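Local coordinates for angiopoietin-related protein 6 (Homo sapiens, PDB 6Y43) that is a secreted angiopoietin-like factor whose fibrinogen-like globe domain binds a calcium ion and probably mediates recognition of partner molecules, at residues A[23-28]-A[36-41]. Sequence-based numbering, arbitrary orientation.
Sequences SGVYEL and SVWCEQ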
ATOM      1  N   SER A  23       2.915  -2.760 -17.994  1.00 10.95           N
ATOM      2  CA  SER A  23       3.312  -2.431 -16.639  1.00 10.72           C
ATOM      3  C   SER A  23       4.817  -2.200 -16.574  1.00  9.10           C
ATOM      4  O   SER A  23       5.590  -2.726 -17.374  1.00 10.42           O
ATOM      5  CB  SER A  23       2.871  -3.549 -15.698  1.00 12.12           C
ATOM      6  OG  SER A  23       1.458  -3.707 -15.793  1.00 10.40           O
ATOM      7  N   GLY A  24       5.219  -1.372 -15.629  1.00  9.50           N
ATOM      8  CA  GLY A  24       6.615  -1.053 -15.435  1.00  8.11           C
ATOM      9  C   GLY A  24       6.734   0.246 -14.669  1.00  7.08           C
ATOM     10  O   GLY A  24       5.781   0.710 -14.056  1.00  9.06           O
ATOM     11  N   VAL A  25       7.940   0.816 -14.714  1.00  6.41           N
ATOM     12  CA  VAL A  25       8.239   2.044 -13.979  1.00  7.27           C
ATOM     13  C   VAL A  25       7.889   3.264 -14.828  1.00  9.05           C
ATOM     14  O   VAL A  25       8.322   3.387 -15.992  1.00  9.75           O
ATOM     15  CB  VAL A  25       9.712   2.070 -13.535  1.00  8.06           C
ATOM     16  CG1 VAL A  25      10.014   3.350 -12.740  1.00  6.95           C
ATOM     17  CG2 VAL A  25      10.041   0.865 -12.722  1.00  8.29           C
ATOM     18  N   TYR A  26       7.084   4.160 -14.252  1.00  8.19           N
ATOM     19  CA  TYR A  26       6.686   5.408 -14.880  1.00  8.42           C
ATOM     20  C   TYR A  26       7.065   6.574 -13.984  1.00  9.48           C
ATOM     21  O   TYR A  26       7.180   6.432 -12.763  1.00 10.74           O
ATOM     22  CB  TYR A  26       5.176   5.463 -15.147  1.00  9.76           C
ATOM     23  CG  TYR A  26       4.658   4.523 -16.201  1.00 10.58           C
ATOM     24  CD1 TYR A  26       4.679   3.147 -16.019  1.00  8.66           C
ATOM     25  CD2 TYR A  26       4.110   5.009 -17.377  1.00 11.64           C
ATOM     26  CE1 TYR A  26       4.183   2.288 -16.991  1.00  8.95           C
ATOM     27  CE2 TYR A  26       3.618   4.143 -18.350  1.00 12.09           C
ATOM     28  CZ  TYR A  26       3.661   2.795 -18.152  1.00 10.56           C
ATOM     29  OH  TYR A  26       3.158   1.950 -19.120  1.00 13.31           O
ATOM     30  N   GLU A  27       7.247   7.735 -14.608  1.00  9.97           N
ATOM     31  CA  GLU A  27       7.531   8.983 -13.909  1.00 10.43           C
ATOM     32  C   GLU A  27       6.227   9.733 -13.654  1.00 11.34           C
ATOM     33  O   GLU A  27       5.512  10.078 -14.604  1.00 11.44           O
ATOM     34  CB  GLU A  27       8.461   9.866 -14.731  1.00 13.84           C
ATOM     35  CG  GLU A  27       9.883   9.410 -14.849  1.00 15.76           C
ATOM     36  CD  GLU A  27      10.636  10.379 -15.744  1.00 20.84           C
ATOM     37  OE1 GLU A  27      10.202  10.556 -16.906  1.00 18.04           O
ATOM     38  OE2 GLU A  27      11.586  11.036 -15.263  1.00 24.68           O
ATOM     39  N   LEU A  28       5.938  10.005 -12.381  1.00 11.68           N
ATOM     40  CA  LEU A  28       4.786  10.800 -11.981  1.00 12.40           C
ATOM     41  C   LEU A  28       5.226  12.134 -11.398  1.00 11.39           C
ATOM     42  O   LEU A  28       6.186  12.194 -10.636  1.00 13.98           O
ATOM     43  CB  LEU A  28       3.956  10.062 -10.936  1.00 15.37           C
ATOM     44  CG  LEU A  28       3.423   8.677 -11.241  1.00 15.73           C
ATOM     45  CD1 LEU A  28       2.360   8.356 -10.175  1.00 16.94           C
ATOM     46  CD2 LEU A  28       2.870   8.632 -12.651  1.00 17.61           C
ATOM     47  N   SER A  36       9.537   8.210  -9.547  1.00 13.69           N
ATOM     48  CA  SER A  36       9.305   6.973 -10.293  1.00 13.70           C
ATOM     49  C   SER A  36       8.445   6.012  -9.479  1.00 11.86           C
ATOM     50  O   SER A  36       8.711   5.770  -8.300  1.00 13.30           O
ATOM     51  CB  SER A  36      10.618   6.291 -10.677  1.00 12.78           C
ATOM     52  OG  SER A  36      11.296   7.012 -11.701  1.00 16.65           O
ATOM     53  N   VAL A  37       7.438   5.430 -10.132  1.00 10.04           N
ATOM     54  CA  VAL A  37       6.528   4.487  -9.500  1.00  9.28           C
ATOM     55  C   VAL A  37       6.333   3.332 -10.460  1.00  9.70           C
ATOM     56  O   VAL A  37       6.539   3.471 -11.665  1.00  9.60           O
ATOM     57  CB  VAL A  37       5.153   5.110  -9.173  1.00 12.53           C
ATOM     58  CG1 VAL A  37       5.336   6.426  -8.509  1.00 15.50           C
ATOM     59  CG2 VAL A  37       4.336   5.239 -10.464  1.00 11.43           C
ATOM     60  N   TRP A  38       5.906   2.185  -9.926  1.00  7.85           N
ATOM     61  CA  TRP A  38       5.411   1.099 -10.764  1.00  8.45           C
ATOM     62  C   TRP A  38       3.930   1.317 -11.067  1.00  9.42           C
ATOM     63  O   TRP A  38       3.137   1.582 -10.151  1.00  8.72           O
ATOM     64  CB  TRP A  38       5.605  -0.256 -10.082  1.00  9.00           C
ATOM     65  CG  TRP A  38       5.350  -1.422 -10.987  1.00  8.49           C
ATOM     66  CD1 TRP A  38       4.134  -2.008 -11.270  1.00  9.60           C
ATOM     67  CD2 TRP A  38       6.324  -2.140 -11.748  1.00  9.25           C
ATOM     68  NE1 TRP A  38       4.310  -3.048 -12.148  1.00 11.66           N
ATOM     69  CE2 TRP A  38       5.640  -3.165 -12.447  1.00 13.15           C
ATOM     70  CE3 TRP A  38       7.711  -2.038 -11.882  1.00  9.54           C
ATOM     71  CZ2 TRP A  38       6.296  -4.057 -13.304  1.00 11.23           C
ATOM     72  CZ3 TRP A  38       8.362  -2.940 -12.728  1.00 11.54           C
ATOM     73  CH2 TRP A  38       7.653  -3.927 -13.418  1.00  9.96           C
ATOM     74  N   CYS A  39       3.565   1.211 -12.345  1.00  8.73           N
ATOM     75  CA  CYS A  39       2.181   1.261 -12.805  1.00  8.87           C
ATOM     76  C   CYS A  39       1.758  -0.136 -13.226  1.00 11.65           C
ATOM     77  O   CYS A  39       2.430  -0.758 -14.060  1.00 10.10           O
ATOM     78  CB  CYS A  39       2.002   2.176 -14.023  1.00 10.94           C
ATOM     79  SG  CYS A  39       2.315   3.916 -13.851  1.00 11.17           S
ATOM     80  N   GLU A  40       0.658  -0.627 -12.644  1.00 11.18           N
ATOM     81  CA  GLU A  40      -0.010  -1.850 -13.087  1.00  8.94           C
ATOM     82  C   GLU A  40      -0.999  -1.442 -14.180  1.00  9.73           C
ATOM     83  O   GLU A  40      -2.011  -0.785 -13.909  1.00 10.14           O
ATOM     84  CB  GLU A  40      -0.699  -2.551 -11.915  1.00 11.84           C
ATOM     85  CG  GLU A  40      -1.660  -3.638 -12.354  1.00 11.52           C
ATOM     86  CD  GLU A  40      -0.969  -4.700 -13.157  1.00 16.78           C
ATOM     87  OE1 GLU A  40      -0.003  -5.307 -12.647  1.00 16.68           O
ATOM     88  OE2 GLU A  40      -1.414  -4.940 -14.293  1.00 16.47           O
ATOM     89  N   GLN A  41      -0.691  -1.787 -15.424  1.00 12.62           N
ATOM     90  CA  GLN A  41      -1.465  -1.282 -16.548  1.00 13.27           C
ATOM     91  C   GLN A  41      -2.409  -2.302 -17.173  1.00 16.22           C
ATOM     92  O   GLN A  41      -3.039  -1.985 -18.184  1.00 16.62           O
ATOM     93  CB  GLN A  41      -0.533  -0.753 -17.644  1.00 10.74           C
ATOM     94  CG  GLN A  41       0.362   0.375 -17.186  1.00 11.34           C
ATOM     95  CD  GLN A  41      -0.386   1.641 -16.839  1.00 12.21           C
ATOM     96  OE1 GLN A  41      -1.389   1.623 -16.131  1.00 16.06           O
ATOM     97  NE2 GLN A  41       0.125   2.769 -17.308  1.00 15.24           N
TER
HETATM   98  O   HOH W   1       0.430  -6.300 -15.957  1.00 30.82           O
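The indole of Trp38 lies flat against the backbone of Gly24. Gly24 CA sits over one face, 3.5 Å from the centroid of the six-membered ring and 4° off its normal, a CH-pi contact. Ser23 C and Val25 N lie over the same face, toward the rim. Arg53 makes a cation-pi contact with the ring. Trp38 CG is anti to the backbone N (chi1 -170°). Val25 CG2 meets Trp38 CE3 obliquely at 3.8 Å. On the other side of the hairpin, Cys39 SG stands obliquely to the Tyr26 ring, 3.8 Å from its centroid, a sulfur-aromatic contact. Gly24 O lies at the edge of the Tyr26 ring, in plane. Tyr26 and Gln41 reach tip to tip, with ring and amide planes 81° apart; Tyr26 OH hydrogen-bonds to Gln22 O, and Gln41 OE1 accepts from Gly47 N.

Gly24 pairs with Cys39 and Tyr26 with Val37 as antiparallel hydrogen-bonded pairs. Gln41 N donates almost straight to Ser23 OG at 2.9 Å. A water links this OG to Glu40 OE2, which also accepts from Leu43 N.

The contact joins the two strands of the beta hairpin 24-30/33-40 of the fibrinogen-like domain. Strand 48-54 continues the sheet beyond 33-40. Helix 12-17 packs on the Tyr26 and Val37 side, tied there by the Cys12-Cys39 disulfide.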